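Local coordinates for glucoamylase (Thermoanaerobacterium thermosaccharolyticum, PDB 1LF9), which hydrolyses terminal alpha-1,4-linked glucose units from the non-reducing ends of glucan chains, releasing beta-D-glucose, at residues E438-Y443 with I503-L508; K529-P534 with Y574-D579; I634-W639 with T646-P651. One frame throughout, in Å; residues are numbered along the deposited sequence.

Interaction 1. Residues E438-Y443 with I503-L508. With AC1 (4,6-dideoxy-4-{[(1S,4R,5S,6S)-4,5,6-trihydroxy-3-(hydroxymethyl)cyclohex-2-en-1-yl]amino}-alpha-D-glucopyranose), chain C; GLC (alpha-D-glucopyranose), chain B; SO4 (sulfate ion), chain E.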
loop_
_atom_site.group_PDB
_atom_site.type_symbol
_atom_site.label_atom_id
_atom_site.label_comp_id
_atom_site.label_asym_id
_atom_site.label_seq_id
_atom_site.Cartn_x
_atom_site.Cartn_y
_atom_site.Cartn_z
ATOM N N GLU A 438 1.451 -16.148 -4.930
ATOM C CA GLU A 438 1.080 -16.005 -6.345
ATOM C C GLU A 438 2.098 -16.520 -7.352
ATOM O O GLU A 438 2.214 -15.970 -8.446
ATOM C CB GLU A 438 0.807 -14.525 -6.636
ATOM C CG GLU A 438 0.055 -13.822 -5.523
ATOM C CD GLU A 438 -0.469 -12.462 -5.935
ATOM O OE1 GLU A 438 0.270 -11.461 -5.809
ATOM O OE2 GLU A 438 -1.622 -12.399 -6.407
ATOM N N GLU A 439 2.813 -17.589 -7.027
ATOM C CA GLU A 439 3.828 -18.058 -7.955
ATOM C C GLU A 439 3.803 -19.516 -8.379
ATOM O O GLU A 439 4.278 -19.835 -9.460
ATOM C CB GLU A 439 5.200 -17.741 -7.368
ATOM C CG GLU A 439 5.255 -16.378 -6.707
ATOM C CD GLU A 439 6.501 -16.175 -5.884
ATOM O OE1 GLU A 439 6.880 -17.096 -5.121
ATOM O OE2 GLU A 439 7.086 -15.078 -5.980
ATOM N N ILE A 440 3.255 -20.404 -7.556
ATOM C CA ILE A 440 3.285 -21.812 -7.909
ATOM C C ILE A 440 2.046 -22.582 -7.463
ATOM O O ILE A 440 1.433 -22.256 -6.446
ATOM C CB ILE A 440 4.577 -22.458 -7.323
ATOM C CG1 ILE A 440 4.698 -23.914 -7.773
ATOM C CG2 ILE A 440 4.580 -22.325 -5.797
ATOM C CD1 ILE A 440 5.993 -24.580 -7.334
ATOM N N GLY A 441 1.685 -23.601 -8.241
ATOM C CA GLY A 441 0.511 -24.404 -7.943
ATOM C C GLY A 441 0.858 -25.713 -7.272
ATOM O O GLY A 441 2.019 -26.095 -7.215
ATOM N N GLY A 442 -0.161 -26.396 -6.765
ATOM C CA GLY A 442 0.047 -27.659 -6.086
ATOM C C GLY A 442 -0.717 -27.698 -4.776
ATOM O O GLY A 442 -1.680 -26.955 -4.581
ATOM N N TYR A 443 -0.300 -28.569 -3.868
ATOM C CA TYR A 443 -0.970 -28.673 -2.581
ATOM C C TYR A 443 -0.179 -27.855 -1.574
ATOM O O TYR A 443 0.956 -28.190 -1.241
ATOM C CB TYR A 443 -1.066 -30.139 -2.144
ATOM C CG TYR A 443 -1.756 -31.022 -3.171
ATOM C CD1 TYR A 443 -1.025 -31.674 -4.164
ATOM C CD2 TYR A 443 -3.141 -31.153 -3.184
ATOM C CE1 TYR A 443 -1.660 -32.434 -5.146
ATOM C CE2 TYR A 443 -3.788 -31.907 -4.159
ATOM C CZ TYR A 443 -3.044 -32.542 -5.136
ATOM O OH TYR A 443 -3.680 -33.273 -6.109
ATOM N N ILE A 503 6.130 -28.828 3.816
ATOM C CA ILE A 503 6.934 -28.148 2.817
ATOM C C ILE A 503 6.109 -26.991 2.296
ATOM O O ILE A 503 4.914 -26.916 2.577
ATOM C CB ILE A 503 7.329 -29.107 1.659
ATOM C CG1 ILE A 503 6.088 -29.580 0.891
ATOM C CG2 ILE A 503 8.103 -30.298 2.234
ATOM C CD1 ILE A 503 6.403 -30.502 -0.302
ATOM N N ARG A 504 6.736 -26.080 1.556
ATOM C CA ARG A 504 6.007 -24.941 1.010
ATOM C C ARG A 504 4.858 -25.382 0.111
ATOM O O ARG A 504 3.747 -24.870 0.217
ATOM C CB ARG A 504 6.921 -24.030 0.198
ATOM C CG ARG A 504 6.146 -22.916 -0.486
ATOM C CD ARG A 504 7.016 -22.133 -1.438
ATOM N NE ARG A 504 6.277 -21.048 -2.072
ATOM C CZ ARG A 504 6.745 -20.332 -3.083
ATOM N NH1 ARG A 504 6.019 -19.356 -3.608
ATOM N NH2 ARG A 504 7.944 -20.604 -3.577
ATOM N N ILE A 505 5.128 -26.323 -0.786
ATOM C CA ILE A 505 4.086 -26.806 -1.685
ATOM C C ILE A 505 4.475 -28.117 -2.374
ATOM O O ILE A 505 5.594 -28.272 -2.853
ATOM C CB ILE A 505 3.746 -25.737 -2.745
ATOM C CG1 ILE A 505 2.489 -26.150 -3.514
ATOM C CG2 ILE A 505 4.916 -25.559 -3.694
ATOM C CD1 ILE A 505 1.784 -25.000 -4.190
ATOM N N ALA A 506 3.543 -29.062 -2.400
ATOM C CA ALA A 506 3.779 -30.358 -3.021
ATOM C C ALA A 506 3.283 -30.311 -4.464
ATOM O O ALA A 506 2.128 -29.973 -4.722
ATOM C CB ALA A 506 3.056 -31.451 -2.237
ATOM N N GLY A 507 4.169 -30.641 -5.398
ATOM C CA GLY A 507 3.815 -30.613 -6.807
ATOM C C GLY A 507 2.868 -31.717 -7.212
ATOM O O GLY A 507 2.184 -31.607 -8.228
ATOM N N LEU A 508 2.845 -32.791 -6.428
ATOM C CA LEU A 508 1.959 -33.917 -6.683
ATOM C C LEU A 508 1.454 -34.466 -5.356
ATOM O O LEU A 508 1.889 -34.017 -4.300
ATOM C CB LEU A 508 2.680 -35.002 -7.495
ATOM C CG LEU A 508 4.083 -35.466 -7.115
ATOM C CD1 LEU A 508 4.063 -36.087 -5.745
ATOM C CD2 LEU A 508 4.575 -36.469 -8.146
HETATM C C1 AC1 C . 5.049 -10.856 -8.014
HETATM O O2 AC1 C . 6.160 -12.844 -7.211
HETATM C C2 AC1 C . 5.480 -11.666 -6.771
HETATM C C4A AC1 C . -0.210 -10.317 -1.805
HETATM C C3 AC1 C . 4.247 -12.005 -5.879
HETATM O O3 AC1 C . 4.701 -12.757 -4.746
HETATM C C4 AC1 C . 3.584 -10.678 -5.439
HETATM N N4A AC1 C . 2.408 -10.950 -4.552
HETATM C C5 AC1 C . 3.117 -9.899 -6.760
HETATM O O5 AC1 C . 4.310 -9.646 -7.632
HETATM C C6 AC1 C . 2.467 -8.559 -6.484
HETATM C C1B AC1 C . 2.541 -10.275 -3.217
HETATM C C2B AC1 C . 2.235 -11.252 -2.038
HETATM O O2B AC1 C . 3.067 -12.380 -2.192
HETATM C C3B AC1 C . 0.725 -11.609 -1.973
HETATM O O3B AC1 C . 0.475 -12.481 -0.899
HETATM O O4 AC1 C . -1.479 -10.685 -2.311
HETATM C C5B AC1 C . 0.374 -9.035 -2.493
HETATM C C7B AC1 C . 1.621 -9.037 -3.142
HETATM C C6B AC1 C . -0.440 -7.745 -2.446
HETATM O O6B AC1 C . -0.127 -7.029 -1.239
HETATM C C1 GLC B . 3.437 -11.601 -13.080
HETATM C C2 GLC B . 4.295 -10.400 -12.556
HETATM C C3 GLC B . 4.911 -10.835 -11.185
HETATM C C4 GLC B . 3.726 -11.124 -10.176
HETATM C C5 GLC B . 2.902 -12.259 -10.747
HETATM C C6 GLC B . 1.694 -12.543 -9.832
HETATM O O2 GLC B . 5.308 -10.111 -13.504
HETATM O O3 GLC B . 5.693 -9.771 -10.718
HETATM O O4 GLC B . 4.174 -11.591 -8.852
HETATM O O5 GLC B . 2.404 -11.891 -12.096
HETATM O O6 GLC B . 1.218 -13.843 -10.049
HETATM S S SO4 E . -1.437 -35.208 -8.526
HETATM O O1 SO4 E . -1.446 -33.798 -8.091
HETATM O O2 SO4 E . -0.055 -35.716 -8.560
HETATM O O3 SO4 E . -2.225 -36.030 -7.586
HETATM O O4 SO4 E . -2.022 -35.302 -9.881
HETATM O O HOH W 1 8.143 -19.433 -6.286
#
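Glu439 and Arg504 form the salt bridge between residues 438-443 and 503-508. The Arg504 chain runs extended, with CG opposite the backbone N (chi1 174°), which carries its guanidinium to Glu439. Arg504 NH1 donates to Glu439 OE1 at 2.9 Å, on the anti side of that oxygen. The carboxylate and guanidinium planes are turned 61° apart, and NH2 is tied to the same oxygen through a water. The other oxygen, Glu439 OE2, accepts from AC1 O2 at 2.7 Å. Glu438, the probable proton donor, turns its OE1 to the linking nitrogen of AC1.

The backbone bonds belong to Tyr443 and Ala506, a single antiparallel hydrogen-bonded pair: Tyr443 N to Ala506 O is 2.9 Å and Ala506 N to Tyr443 O is 3.0 Å. Gly442 lies against Ala506 O, where a side chain would clash.

The apolar part centres on Ile440. Its CG2 sits over the middle of one guanidinium face of Arg504, and it also meets Ile505 CG2 at 3.9 Å.

Around the contact, strand 516-519 packs on Ile440 through Ile517 and on Arg504 through Ile519, and helix 468-489 meets Tyr443 through Leu488 and Thr489.

Interaction 2. Residues K529-P534 with Y574-D579. With AC1 (4,6-dideoxy-4-{[(1S,4R,5S,6S)-4,5,6-trihydroxy-3-(hydroxymethyl)cyclohex-2-en-1-yl]amino}-alpha-D-glucopyranose), chain C.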
loop_
_atom_site.group_PDB
_atom_site.type_symbol
_atom_site.label_atom_id
_atom_site.label_comp_id
_atom_site.label_asym_id
_atom_site.label_seq_id
_atom_site.Cartn_x
_atom_site.Cartn_y
_atom_site.Cartn_z
ATOM N N LYS A 529 10.826 -30.871 -1.600
ATOM C CA LYS A 529 11.181 -31.128 -0.209
ATOM C C LYS A 529 12.251 -30.194 0.338
ATOM O O LYS A 529 12.502 -30.182 1.544
ATOM C CB LYS A 529 11.637 -32.577 -0.039
ATOM C CG LYS A 529 10.550 -33.604 -0.310
ATOM C CD LYS A 529 11.055 -35.025 -0.036
ATOM C CE LYS A 529 11.262 -35.811 -1.320
ATOM N NZ LYS A 529 12.189 -35.169 -2.284
ATOM N N GLU A 530 12.875 -29.412 -0.540
ATOM C CA GLU A 530 13.916 -28.471 -0.127
ATOM C C GLU A 530 13.343 -27.123 0.305
ATOM O O GLU A 530 14.016 -26.343 0.985
ATOM C CB GLU A 530 14.893 -28.190 -1.277
ATOM C CG GLU A 530 15.739 -29.350 -1.781
ATOM C CD GLU A 530 16.799 -28.884 -2.777
ATOM O OE1 GLU A 530 17.737 -28.168 -2.363
ATOM O OE2 GLU A 530 16.691 -29.213 -3.978
ATOM N N ILE A 531 12.108 -26.842 -0.091
ATOM C CA ILE A 531 11.507 -25.545 0.202
ATOM C C ILE A 531 10.500 -25.484 1.341
ATOM O O ILE A 531 9.478 -26.174 1.327
ATOM C CB ILE A 531 10.834 -24.977 -1.059
ATOM C CG1 ILE A 531 11.753 -25.179 -2.272
ATOM C CG2 ILE A 531 10.535 -23.497 -0.867
ATOM C CD1 ILE A 531 13.109 -24.490 -2.153
ATOM N N VAL A 532 10.806 -24.646 2.330
ATOM C CA VAL A 532 9.931 -24.449 3.470
ATOM C C VAL A 532 9.385 -23.031 3.414
ATOM O O VAL A 532 9.984 -22.145 2.806
ATOM C CB VAL A 532 10.659 -24.700 4.797
ATOM C CG1 VAL A 532 10.950 -26.190 4.930
ATOM C CG2 VAL A 532 11.947 -23.863 4.871
ATOM N N ASP A 533 8.252 -22.813 4.068
ATOM C CA ASP A 533 7.570 -21.519 4.018
ATOM C C ASP A 533 6.824 -21.316 5.340
ATOM O O ASP A 533 6.071 -22.186 5.773
ATOM C CB ASP A 533 6.587 -21.579 2.837
ATOM C CG ASP A 533 5.922 -20.249 2.535
ATOM O OD1 ASP A 533 5.503 -19.554 3.478
ATOM O OD2 ASP A 533 5.800 -19.910 1.336
ATOM N N PRO A 534 7.024 -20.169 6.009
ATOM C CA PRO A 534 6.314 -19.964 7.280
ATOM C C PRO A 534 4.788 -19.905 7.127
ATOM O O PRO A 534 4.043 -19.920 8.110
ATOM C CB PRO A 534 6.914 -18.660 7.813
ATOM C CG PRO A 534 7.370 -17.956 6.577
ATOM C CD PRO A 534 7.949 -19.059 5.736
ATOM N N TYR A 574 11.931 -14.923 5.869
ATOM C CA TYR A 574 11.840 -14.818 4.415
ATOM C C TYR A 574 10.559 -15.586 4.115
ATOM O O TYR A 574 10.106 -16.376 4.945
ATOM C CB TYR A 574 12.995 -15.563 3.731
ATOM C CG TYR A 574 14.351 -14.910 3.835
ATOM C CD1 TYR A 574 14.690 -13.838 3.017
ATOM C CD2 TYR A 574 15.307 -15.376 4.746
ATOM C CE1 TYR A 574 15.939 -13.241 3.092
ATOM C CE2 TYR A 574 16.569 -14.782 4.833
ATOM C CZ TYR A 574 16.873 -13.713 4.000
ATOM O OH TYR A 574 18.101 -13.104 4.076
ATOM N N ARG A 575 9.982 -15.372 2.941
ATOM C CA ARG A 575 8.772 -16.081 2.570
ATOM C C ARG A 575 9.081 -17.561 2.340
ATOM O O ARG A 575 8.250 -18.430 2.609
ATOM C CB ARG A 575 8.168 -15.465 1.311
ATOM C CG ARG A 575 7.824 -14.000 1.464
ATOM C CD ARG A 575 7.012 -13.513 0.283
ATOM N NE ARG A 575 7.686 -13.760 -0.979
ATOM C CZ ARG A 575 7.145 -13.565 -2.176
ATOM N NH1 ARG A 575 7.825 -13.816 -3.266
ATOM N NH2 ARG A 575 5.921 -13.113 -2.290
ATOM N N TYR A 576 10.288 -17.832 1.852
ATOM C CA TYR A 576 10.749 -19.198 1.590
ATOM C C TYR A 576 12.185 -19.143 1.078
ATOM O O TYR A 576 12.626 -18.110 0.578
ATOM C CB TYR A 576 9.835 -19.902 0.561
ATOM C CG TYR A 576 9.679 -19.171 -0.757
ATOM C CD1 TYR A 576 10.611 -19.327 -1.783
ATOM C CD2 TYR A 576 8.628 -18.279 -0.955
ATOM C CE1 TYR A 576 10.504 -18.610 -2.973
ATOM C CE2 TYR A 576 8.514 -17.553 -2.141
ATOM C CZ TYR A 576 9.454 -17.721 -3.146
ATOM O OH TYR A 576 9.337 -16.996 -4.317
ATOM N N ASN A 577 12.911 -20.247 1.208
ATOM C CA ASN A 577 14.290 -20.284 0.756
ATOM C C ASN A 577 14.382 -20.121 -0.755
ATOM O O ASN A 577 13.630 -20.751 -1.505
ATOM C CB ASN A 577 14.976 -21.595 1.177
ATOM C CG ASN A 577 13.992 -22.682 1.584
ATOM O OD1 ASN A 577 12.964 -22.879 0.953
ATOM N ND2 ASN A 577 14.316 -23.396 2.648
ATOM N N HIS A 578 15.305 -19.260 -1.184
ATOM C CA HIS A 578 15.574 -18.975 -2.596
ATOM C C HIS A 578 14.612 -17.972 -3.229
ATOM O O HIS A 578 14.594 -17.792 -4.449
ATOM C CB HIS A 578 15.606 -20.283 -3.400
ATOM C CG HIS A 578 16.582 -21.284 -2.862
ATOM N ND1 HIS A 578 17.942 -21.057 -2.837
ATOM C CD2 HIS A 578 16.391 -22.481 -2.258
ATOM C CE1 HIS A 578 18.546 -22.067 -2.236
ATOM N NE2 HIS A 578 17.628 -22.945 -1.874
ATOM N N ASP A 579 13.826 -17.306 -2.391
ATOM C CA ASP A 579 12.887 -16.298 -2.865
ATOM C C ASP A 579 13.699 -15.250 -3.624
ATOM O O ASP A 579 14.758 -14.839 -3.159
ATOM C CB ASP A 579 12.184 -15.659 -1.664
ATOM C CG ASP A 579 11.112 -14.665 -2.065
ATOM O OD1 ASP A 579 10.872 -14.463 -3.282
ATOM O OD2 ASP A 579 10.500 -14.081 -1.148
HETATM C C1 AC1 C . 5.049 -10.856 -8.014
HETATM O O2 AC1 C . 6.160 -12.844 -7.211
HETATM C C2 AC1 C . 5.480 -11.666 -6.771
HETATM C C4A AC1 C . -0.210 -10.317 -1.805
HETATM C C3 AC1 C . 4.247 -12.005 -5.879
HETATM O O3 AC1 C . 4.701 -12.757 -4.746
HETATM C C4 AC1 C . 3.584 -10.678 -5.439
HETATM N N4A AC1 C . 2.408 -10.950 -4.552
HETATM C C5 AC1 C . 3.117 -9.899 -6.760
HETATM O O5 AC1 C . 4.310 -9.646 -7.632
HETATM C C6 AC1 C . 2.467 -8.559 -6.484
HETATM C C1B AC1 C . 2.541 -10.275 -3.217
HETATM C C2B AC1 C . 2.235 -11.252 -2.038
HETATM O O2B AC1 C . 3.067 -12.380 -2.192
HETATM C C3B AC1 C . 0.725 -11.609 -1.973
HETATM O O3B AC1 C . 0.475 -12.481 -0.899
HETATM O O4 AC1 C . -1.479 -10.685 -2.311
HETATM C C5B AC1 C . 0.374 -9.035 -2.493
HETATM C C7B AC1 C . 1.621 -9.037 -3.142
HETATM C C6B AC1 C . -0.440 -7.745 -2.446
HETATM O O6B AC1 C . -0.127 -7.029 -1.239
#
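Val532 N donates to Asn577 OD1 at 3.1 Å, joining residues 529-534 to 574-579. The bond lies in the carbonyl plane of the amide, on a lone pair. Asn577 sits at the second position of a type II beta turn, Tyr576 to Asp579, in the family 15 catalytic domain. Its amide crosses Val532 at about a right angle, with ND2 against Val532 CG2. Ile531 CG2, anti to its own N, reaches Tyr576 CB at 3.9 Å, and the two side chains run side by side. Ile531 CD1 meets the edge of the His578 ring.

Just before the turn, Arg575 O faces the Asp533 carboxylate without bonding to it. Asp533 OD1 instead pairs with Ser535. Pro534 CD packs on the same carbonyl oxygen, at 3.2 Å from Arg575 O.

The Arg575 side chain leaves on the side away from residues 529-534, and its guanidinium reaches AC1. The chain bends at chi3 (-56°), which turns the guanidinium back to grip Asp579 side-on. NE meets Asp579 OD2 at 2.8 Å, and NH1 meets Asp579 OD1. NH1 also reaches Glu439. An alanine here would probably leave the Asp579 and Glu439 carboxylates without their positive partner and AC1 O3 without this donor. The remaining nitrogen, Arg575 NH2, gives AC1 O3 a nearly straight bond of 2.8 Å, with an N-H...O angle of 176° and the oxygen in the guanidinium plane.

Interaction 3. Residues I634-W639 with T646-P651; sequences ISEQVW and TDSASP
An ST turn at Thr646 packs against Gln637 and Trp639 in the loop between helices 618-627 and 653-668 of the family 15 catalytic domain, beside the substrate pocket. Thr646 OG1 stands between its backbone N and carbonyl carbon (chi1 65°), where it accepts from Ser648 N at 3.1 Å. Ser648 OG also donates to it.

Gln637 O is held by two donors from opposite faces of its plane. Ser635 OG comes from one face at 2.7 Å, and Thr646 N from the other at 3.1 Å. Glu636 N donates to Ala649 O at 2.8 Å, almost in line with the carbonyl bond. Gln637 N makes a weak bond to Ser648 OG.

Glu636 OE2 accepts from Gln637 NE2 at 2.9 Å and is linked to Ala649 N through a water, while OE1 bonds Tyr337. The Glu636 side chain lies about 4 Å from bound AC1, and that of Ser648 about 4 Å from that of Trp325, which probably binds substrate. At the far end the Thr646 methyl lies over one face of the Trp639 indole in a CH-pi contact: CG2 stands 3.6 Å from the centroid of the five-membered ring, 6° off its normal.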
loop_
_atom_site.group_PDB
_atom_site.type_symbol
_atom_site.label_atom_id
_atom_site.label_comp_id
_atom_site.label_asym_id
_atom_site.label_seq_id
_atom_site.Cartn_x
_atom_site.Cartn_y
_atom_site.Cartn_z
ATOM N N ILE A 634 4.743 0.687 7.760
ATOM C CA ILE A 634 5.381 -0.618 7.620
ATOM C C ILE A 634 5.429 -1.059 6.154
ATOM O O ILE A 634 4.408 -1.082 5.455
ATOM C CB ILE A 634 4.633 -1.703 8.426
ATOM C CG1 ILE A 634 4.574 -1.306 9.903
ATOM C CG2 ILE A 634 5.326 -3.056 8.250
ATOM C CD1 ILE A 634 3.684 -2.208 10.732
ATOM N N SER A 635 6.627 -1.418 5.709
ATOM C CA SER A 635 6.851 -1.862 4.342
ATOM C C SER A 635 6.687 -3.374 4.224
ATOM O O SER A 635 6.673 -4.099 5.221
ATOM C CB SER A 635 8.265 -1.500 3.899
ATOM O OG SER A 635 9.213 -2.283 4.613
ATOM N N GLU A 636 6.577 -3.840 2.986
ATOM C CA GLU A 636 6.429 -5.260 2.701
ATOM C C GLU A 636 7.693 -6.024 3.105
ATOM O O GLU A 636 7.622 -7.119 3.665
ATOM C CB GLU A 636 6.163 -5.449 1.201
ATOM C CG GLU A 636 6.166 -6.900 0.730
ATOM C CD GLU A 636 6.029 -7.015 -0.781
ATOM O OE1 GLU A 636 4.908 -7.281 -1.266
ATOM O OE2 GLU A 636 7.046 -6.839 -1.485
ATOM N N GLN A 637 8.851 -5.437 2.827
ATOM C CA GLN A 637 10.131 -6.073 3.135
ATOM C C GLN A 637 11.158 -5.125 3.761
ATOM O O GLN A 637 11.126 -3.917 3.531
ATOM C CB GLN A 637 10.744 -6.647 1.854
ATOM C CG GLN A 637 9.862 -7.612 1.093
ATOM C CD GLN A 637 10.483 -8.036 -0.225
ATOM O OE1 GLN A 637 11.686 -8.317 -0.302
ATOM N NE2 GLN A 637 9.664 -8.096 -1.274
ATOM N N VAL A 638 12.081 -5.694 4.538
ATOM C CA VAL A 638 13.158 -4.934 5.167
ATOM C C VAL A 638 14.480 -5.675 4.950
ATOM O O VAL A 638 14.490 -6.895 4.747
ATOM C CB VAL A 638 12.932 -4.749 6.689
ATOM C CG1 VAL A 638 11.698 -3.888 6.931
ATOM C CG2 VAL A 638 12.787 -6.099 7.363
ATOM N N TRP A 639 15.590 -4.936 4.988
ATOM C CA TRP A 639 16.912 -5.524 4.789
ATOM C C TRP A 639 17.324 -6.376 5.983
ATOM O O TRP A 639 16.970 -6.068 7.119
ATOM C CB TRP A 639 17.966 -4.433 4.573
ATOM C CG TRP A 639 17.714 -3.567 3.383
ATOM C CD1 TRP A 639 17.092 -2.351 3.366
ATOM C CD2 TRP A 639 18.085 -3.851 2.027
ATOM N NE1 TRP A 639 17.055 -1.857 2.080
ATOM C CE2 TRP A 639 17.658 -2.758 1.240
ATOM C CE3 TRP A 639 18.737 -4.923 1.399
ATOM C CZ2 TRP A 639 17.865 -2.702 -0.143
ATOM C CZ3 TRP A 639 18.943 -4.868 0.017
ATOM C CH2 TRP A 639 18.507 -3.762 -0.735
ATOM N N THR A 646 13.037 -1.652 2.524
ATOM C CA THR A 646 13.685 -1.772 1.219
ATOM C C THR A 646 12.819 -0.886 0.328
ATOM O O THR A 646 11.980 -0.134 0.833
ATOM C CB THR A 646 13.661 -3.209 0.648
ATOM O OG1 THR A 646 12.311 -3.600 0.370
ATOM C CG2 THR A 646 14.289 -4.188 1.636
ATOM N N ASP A 647 13.004 -0.959 -0.983
ATOM C CA ASP A 647 12.199 -0.135 -1.880
ATOM C C ASP A 647 10.946 -0.903 -2.314
ATOM O O ASP A 647 10.376 -0.647 -3.376
ATOM C CB ASP A 647 13.038 0.305 -3.088
ATOM C CG ASP A 647 12.352 1.379 -3.931
ATOM O OD1 ASP A 647 11.522 2.142 -3.384
ATOM O OD2 ASP A 647 12.658 1.473 -5.142
ATOM N N SER A 648 10.533 -1.854 -1.480
ATOM C CA SER A 648 9.333 -2.642 -1.735
ATOM C C SER A 648 8.116 -1.800 -1.344
ATOM O O SER A 648 8.256 -0.710 -0.795
ATOM C CB SER A 648 9.370 -3.952 -0.928
ATOM O OG SER A 648 9.592 -3.705 0.457
ATOM N N ALA A 649 6.922 -2.304 -1.624
ATOM C CA ALA A 649 5.700 -1.564 -1.310
ATOM C C ALA A 649 5.553 -1.117 0.150
ATOM O O ALA A 649 5.903 -1.845 1.084
ATOM C CB ALA A 649 4.481 -2.397 -1.708
ATOM N N SER A 650 5.021 0.085 0.327
ATOM C CA SER A 650 4.761 0.641 1.644
ATOM C C SER A 650 3.756 1.784 1.485
ATOM O O SER A 650 3.792 2.520 0.490
ATOM C CB SER A 650 6.047 1.156 2.304
ATOM O OG SER A 650 6.283 2.515 1.993
ATOM N N PRO A 651 2.791 1.889 2.414
ATOM C CA PRO A 651 2.637 0.976 3.556
ATOM C C PRO A 651 2.015 -0.317 3.023
ATOM O O PRO A 651 1.212 -0.275 2.096
ATOM C CB PRO A 651 1.645 1.707 4.470
ATOM C CG PRO A 651 1.591 3.134 3.919
ATOM C CD PRO A 651 1.769 2.950 2.454
HETATM O O HOH W 2 6.944 -4.921 -3.062
HETATM O O HOH W 3 12.471 -5.684 -1.214
#

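Interactions 1 and 2 touch each other, and both line the AC1 site. Their centres are 11 Å apart. Tyr576 OH lies 2.6 Å from Glu439 OE1, a probable hydrogen bond, and Arg504 N lies 2.8 Å from Ile531 O. Tyr576 also makes a cation-pi contact with Arg504. Arg504 forms a salt bridge with Glu435, the probable proton acceptor, and the Asp533 side chain lies about 5 Å from that of Glu435. Interaction 3 stands apart, with its centre 25 Å from that of interaction 1 and 19 Å from that of interaction 2. Its nearest atoms are about 8 and 6 Å away. It comes close to the same inhibitor through Glu636.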